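Local coordinates for PlyCB (Streptococcus phage C1, PDB 4F87), which forms the eight-membered ring that binds the streptococcal cell wall within the peptidoglycan-degrading phage endolysin PlyC, at the interface of chains A and B. Coordinates in Å, arbitrary orientation; residue numbers count along the deposited sequence, not the author numbering. Chains: chain A/B, PlyCB.

The interface of chains A and B. Residues chain A 11-14, 33-34, 49, 52; chain B 15-17, 53-54, 56, 70.
The first ordered residues of chain A, the loop 11-14, run past the start of strand 16-20 of chain B, and the main chains join where B:Gly16 N donates to A:Val11 O (2.9 Å, 158° at the hydrogen), with the donor in the carbonyl plane. This is a junction between neighbouring subunits of the PlyCB homooctamer, the cell-wall-binding ring of PlyC; around that backbone bond the patch is mainly apolar packing. B:Phe17 takes the crowded first torsion, CG between its backbone N and carbonyl carbon (chi1 57°), which lays the ring along the chain A loop. Its CE2 corner meets methyl CG2 of A:Val14 at 3.5 Å, the two side chains crossing at about a right angle, while A:Ser12 O lies in the ring plane at its edge, 3.5 Å from CD2, where the aromatic hydrogens may offer it a weakly polar partner. The loop is braced from within: A:Ser12 OG, also in the crowded position, accepts a clearly bent bond from A:Val14 N, and A:Asn34 ND2 donates almost straight to A:Gly13 O (3.1 Å, 170° at the hydrogen), with that oxygen close to the amide plane. The same amide nitrogen lies 3.7 Å from B:Met70 SD, a van der Waals approach. B:Met70, at the end of helix 63-70, bends at chi2 and chi3, so its sulfur also comes near A:Val14 CG2 and its methyl turns towards A:Gly13 O. Beyond B:Phe17, B:Ile56 reaches tip first onto A:Phe49: CD1 sits over the centre of one face, 3.8 Å from the ring centroid, a CH-pi contact. A:Ile52 packs beside this pair, its CG2 branch against B:Pro54 CB at 3.7 Å and its CD1 tip near that of B:Ile56. The pyrrolidine of B:Pro54 crosses A:Ile52 at about a right angle, with its CG also touching A:Ser12 CB.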
ATOM      1  N   VAL A  11      -1.436   0.297 -11.900  1.00 31.85           N
ATOM      2  CA  VAL A  11      -2.806   0.463 -12.390  1.00 28.71           C
ATOM      3  C   VAL A  11      -3.143  -0.436 -13.600  1.00 24.14           C
ATOM      4  O   VAL A  11      -4.302  -0.436 -14.014  1.00 25.52           O
ATOM      5  CB  VAL A  11      -3.091   1.937 -12.725  1.00 36.01           C
ATOM      6  N   SER A  12      -2.178  -1.172 -14.149  1.00 22.87           N
ATOM      7  CA  SER A  12      -2.414  -2.007 -15.319  1.00 21.34           C
ATOM      8  C   SER A  12      -3.203  -3.288 -15.070  1.00 25.09           C
ATOM      9  O   SER A  12      -3.649  -3.903 -16.040  1.00 27.00           O
ATOM     10  CB  SER A  12      -1.098  -2.330 -16.007  1.00 22.60           C
ATOM     11  OG  SER A  12      -0.405  -3.284 -15.206  1.00 25.01           O
ATOM     12  N   GLY A  13      -3.249  -3.750 -13.834  1.00 27.40           N
ATOM     13  CA  GLY A  13      -3.869  -5.036 -13.527  1.00 28.93           C
ATOM     14  C   GLY A  13      -3.032  -6.198 -14.054  1.00 31.02           C
ATOM     15  O   GLY A  13      -3.570  -7.281 -14.300  1.00 31.38           O
ATOM     16  N   VAL A  14      -1.712  -5.967 -14.265  1.00 24.02           N
ATOM     17  CA  VAL A  14      -0.782  -6.976 -14.774  1.00 21.84           C
ATOM     18  C   VAL A  14       0.441  -7.040 -13.893  1.00 24.84           C
ATOM     19  O   VAL A  14       1.057  -6.004 -13.619  1.00 25.44           O
ATOM     20  CB  VAL A  14      -0.345  -6.678 -16.235  1.00 23.04           C
ATOM     21  CG1 VAL A  14       0.678  -7.708 -16.747  1.00 23.32           C
ATOM     22  CG2 VAL A  14      -1.545  -6.616 -17.186  1.00 23.71           C
ATOM     23  N   ILE A  33       2.369 -13.630 -17.097  1.00 19.83           N
ATOM     24  CA  ILE A  33       1.374 -12.567 -16.928  1.00 20.53           C
ATOM     25  C   ILE A  33       0.372 -13.100 -15.901  1.00 24.29           C
ATOM     26  O   ILE A  33      -0.308 -14.093 -16.179  1.00 23.85           O
ATOM     27  CB  ILE A  33       0.634 -12.208 -18.265  1.00 23.48           C
ATOM     28  CG1 ILE A  33       1.571 -11.787 -19.423  1.00 25.53           C
ATOM     29  CG2 ILE A  33      -0.522 -11.175 -18.034  1.00 24.57           C
ATOM     30  CD1 ILE A  33       2.310 -10.560 -19.213  1.00 30.04           C
ATOM     31  N   ASN A  34       0.306 -12.462 -14.719  1.00 22.55           N
ATOM     32  CA  ASN A  34      -0.616 -12.877 -13.664  1.00 23.46           C
ATOM     33  C   ASN A  34      -0.502 -14.384 -13.346  1.00 26.33           C
ATOM     34  O   ASN A  34      -1.518 -15.077 -13.172  1.00 28.65           O
ATOM     35  CB  ASN A  34      -2.043 -12.418 -14.018  1.00 25.07           C
ATOM     36  CG  ASN A  34      -2.162 -10.904 -14.061  1.00 27.47           C
ATOM     37  OD1 ASN A  34      -1.329 -10.179 -13.495  1.00 27.38           O
ATOM     38  ND2 ASN A  34      -3.229 -10.384 -14.658  1.00 30.68           N
ATOM     39  N   PHE A  49       4.188  -4.810 -24.078  1.00 15.88           N
ATOM     40  CA  PHE A  49       4.292  -5.178 -22.662  1.00 15.38           C
ATOM     41  C   PHE A  49       5.504  -4.570 -21.975  1.00 16.43           C
ATOM     42  O   PHE A  49       5.436  -4.357 -20.764  1.00 16.83           O
ATOM     43  CB  PHE A  49       4.260  -6.708 -22.497  1.00 16.60           C
ATOM     44  CG  PHE A  49       2.819  -7.171 -22.468  1.00 17.37           C
ATOM     45  CD1 PHE A  49       2.081  -7.132 -21.287  1.00 19.24           C
ATOM     46  CD2 PHE A  49       2.164  -7.519 -23.638  1.00 19.26           C
ATOM     47  CE1 PHE A  49       0.729  -7.489 -21.261  1.00 20.59           C
ATOM     48  CE2 PHE A  49       0.816  -7.884 -23.615  1.00 21.26           C
ATOM     49  CZ  PHE A  49       0.099  -7.850 -22.429  1.00 20.58           C
ATOM     50  N   ILE A  52       4.741  -1.767 -19.594  1.00 18.29           N
ATOM     51  CA  ILE A  52       4.090  -1.986 -18.296  1.00 18.23           C
ATOM     52  C   ILE A  52       4.722  -3.019 -17.382  1.00 18.57           C
ATOM     53  O   ILE A  52       4.412  -3.008 -16.183  1.00 20.02           O
ATOM     54  CB  ILE A  52       2.567  -2.258 -18.482  1.00 19.25           C
ATOM     55  CG1 ILE A  52       2.290  -3.523 -19.355  1.00 18.82           C
ATOM     56  CG2 ILE A  52       1.833  -1.007 -19.032  1.00 20.65           C
ATOM     57  CD1 ILE A  52       0.805  -4.024 -19.258  1.00 21.11           C
TER
ATOM     58  N   GLN B  15      -8.610  -0.713 -13.030  1.00 23.61           N
ATOM     59  CA  GLN B  15      -7.311  -1.351 -13.234  1.00 23.79           C
ATOM     60  C   GLN B  15      -7.374  -2.029 -14.586  1.00 22.92           C
ATOM     61  O   GLN B  15      -8.330  -2.760 -14.851  1.00 23.44           O
ATOM     62  CB  GLN B  15      -6.994  -2.383 -12.150  1.00 27.10           C
ATOM     63  CG  GLN B  15      -6.667  -1.735 -10.808  1.00 39.23           C
ATOM     64  CD  GLN B  15      -6.271  -2.763  -9.784  1.00 53.42           C
ATOM     65  OE1 GLN B  15      -5.314  -3.520  -9.964  1.00 43.63           O
ATOM     66  NE2 GLN B  15      -6.994  -2.806  -8.679  1.00 54.93           N
ATOM     67  N   GLY B  16      -6.370  -1.821 -15.430  1.00 18.67           N
ATOM     68  CA  GLY B  16      -6.378  -2.445 -16.741  1.00 18.42           C
ATOM     69  C   GLY B  16      -5.569  -1.684 -17.752  1.00 17.88           C
ATOM     70  O   GLY B  16      -4.711  -0.863 -17.394  1.00 18.68           O
ATOM     71  N   PHE B  17      -5.843  -1.961 -19.026  1.00 17.00           N
ATOM     72  CA  PHE B  17      -5.105  -1.310 -20.094  1.00 15.70           C
ATOM     73  C   PHE B  17      -5.882  -1.367 -21.375  1.00 17.37           C
ATOM     74  O   PHE B  17      -6.702  -2.278 -21.575  1.00 17.29           O
ATOM     75  CB  PHE B  17      -3.710  -1.990 -20.295  1.00 17.56           C
ATOM     76  CG  PHE B  17      -3.748  -3.480 -20.583  1.00 17.77           C
ATOM     77  CD1 PHE B  17      -3.823  -3.947 -21.888  1.00 18.44           C
ATOM     78  CD2 PHE B  17      -3.675  -4.411 -19.552  1.00 19.57           C
ATOM     79  CE1 PHE B  17      -3.885  -5.327 -22.167  1.00 19.56           C
ATOM     80  CE2 PHE B  17      -3.715  -5.794 -19.832  1.00 21.74           C
ATOM     81  CZ  PHE B  17      -3.797  -6.240 -21.137  1.00 20.09           C
ATOM     82  N   ILE B  53      -5.490   4.872 -17.563  1.00 17.07           N
ATOM     83  CA  ILE B  53      -4.889   3.540 -17.659  1.00 17.23           C
ATOM     84  C   ILE B  53      -3.866   3.522 -18.790  1.00 18.17           C
ATOM     85  O   ILE B  53      -3.993   4.296 -19.750  1.00 17.90           O
ATOM     86  CB  ILE B  53      -5.921   2.393 -17.824  1.00 19.14           C
ATOM     87  CG1 ILE B  53      -6.827   2.595 -19.054  1.00 18.07           C
ATOM     88  CG2 ILE B  53      -6.706   2.149 -16.539  1.00 21.10           C
ATOM     89  CD1 ILE B  53      -7.798   1.434 -19.325  1.00 19.97           C
ATOM     90  N   PRO B  54      -2.888   2.600 -18.753  1.00 17.17           N
ATOM     91  CA  PRO B  54      -1.928   2.536 -19.860  1.00 16.76           C
ATOM     92  C   PRO B  54      -2.560   2.037 -21.149  1.00 18.11           C
ATOM     93  O   PRO B  54      -3.602   1.389 -21.134  1.00 17.35           O
ATOM     94  CB  PRO B  54      -0.862   1.544 -19.370  1.00 19.09           C
ATOM     95  CG  PRO B  54      -1.446   0.850 -18.211  1.00 22.90           C
ATOM     96  CD  PRO B  54      -2.565   1.671 -17.648  1.00 18.84           C
ATOM     97  N   ILE B  56      -1.260   0.067 -24.619  1.00 15.30           N
ATOM     98  CA  ILE B  56      -0.138  -0.685 -25.188  1.00 14.83           C
ATOM     99  C   ILE B  56      -0.490  -1.334 -26.515  1.00 15.76           C
ATOM    100  O   ILE B  56      -1.673  -1.424 -26.888  1.00 16.56           O
ATOM    101  CB  ILE B  56       0.384  -1.748 -24.171  1.00 17.04           C
ATOM    102  CG1 ILE B  56      -0.642  -2.893 -23.943  1.00 17.06           C
ATOM    103  CG2 ILE B  56       0.804  -1.067 -22.856  1.00 17.28           C
ATOM    104  CD1 ILE B  56      -0.092  -4.135 -23.148  1.00 19.25           C
ATOM    105  N   MET B  70      -5.142 -13.134 -18.727  1.00 25.84           N
ATOM    106  CA  MET B  70      -5.976 -12.157 -18.041  1.00 25.82           C
ATOM    107  C   MET B  70      -7.226 -12.785 -17.395  1.00 34.21           C
ATOM    108  O   MET B  70      -7.919 -12.104 -16.631  1.00 36.33           O
ATOM    109  CB  MET B  70      -6.361 -11.012 -19.001  1.00 26.09           C
ATOM    110  CG  MET B  70      -5.187 -10.114 -19.424  1.00 26.46           C
ATOM    111  SD  MET B  70      -4.325  -9.306 -18.029  1.00 27.64           S
ATOM    112  CE  MET B  70      -5.547  -8.055 -17.524  1.00 27.09           C
TER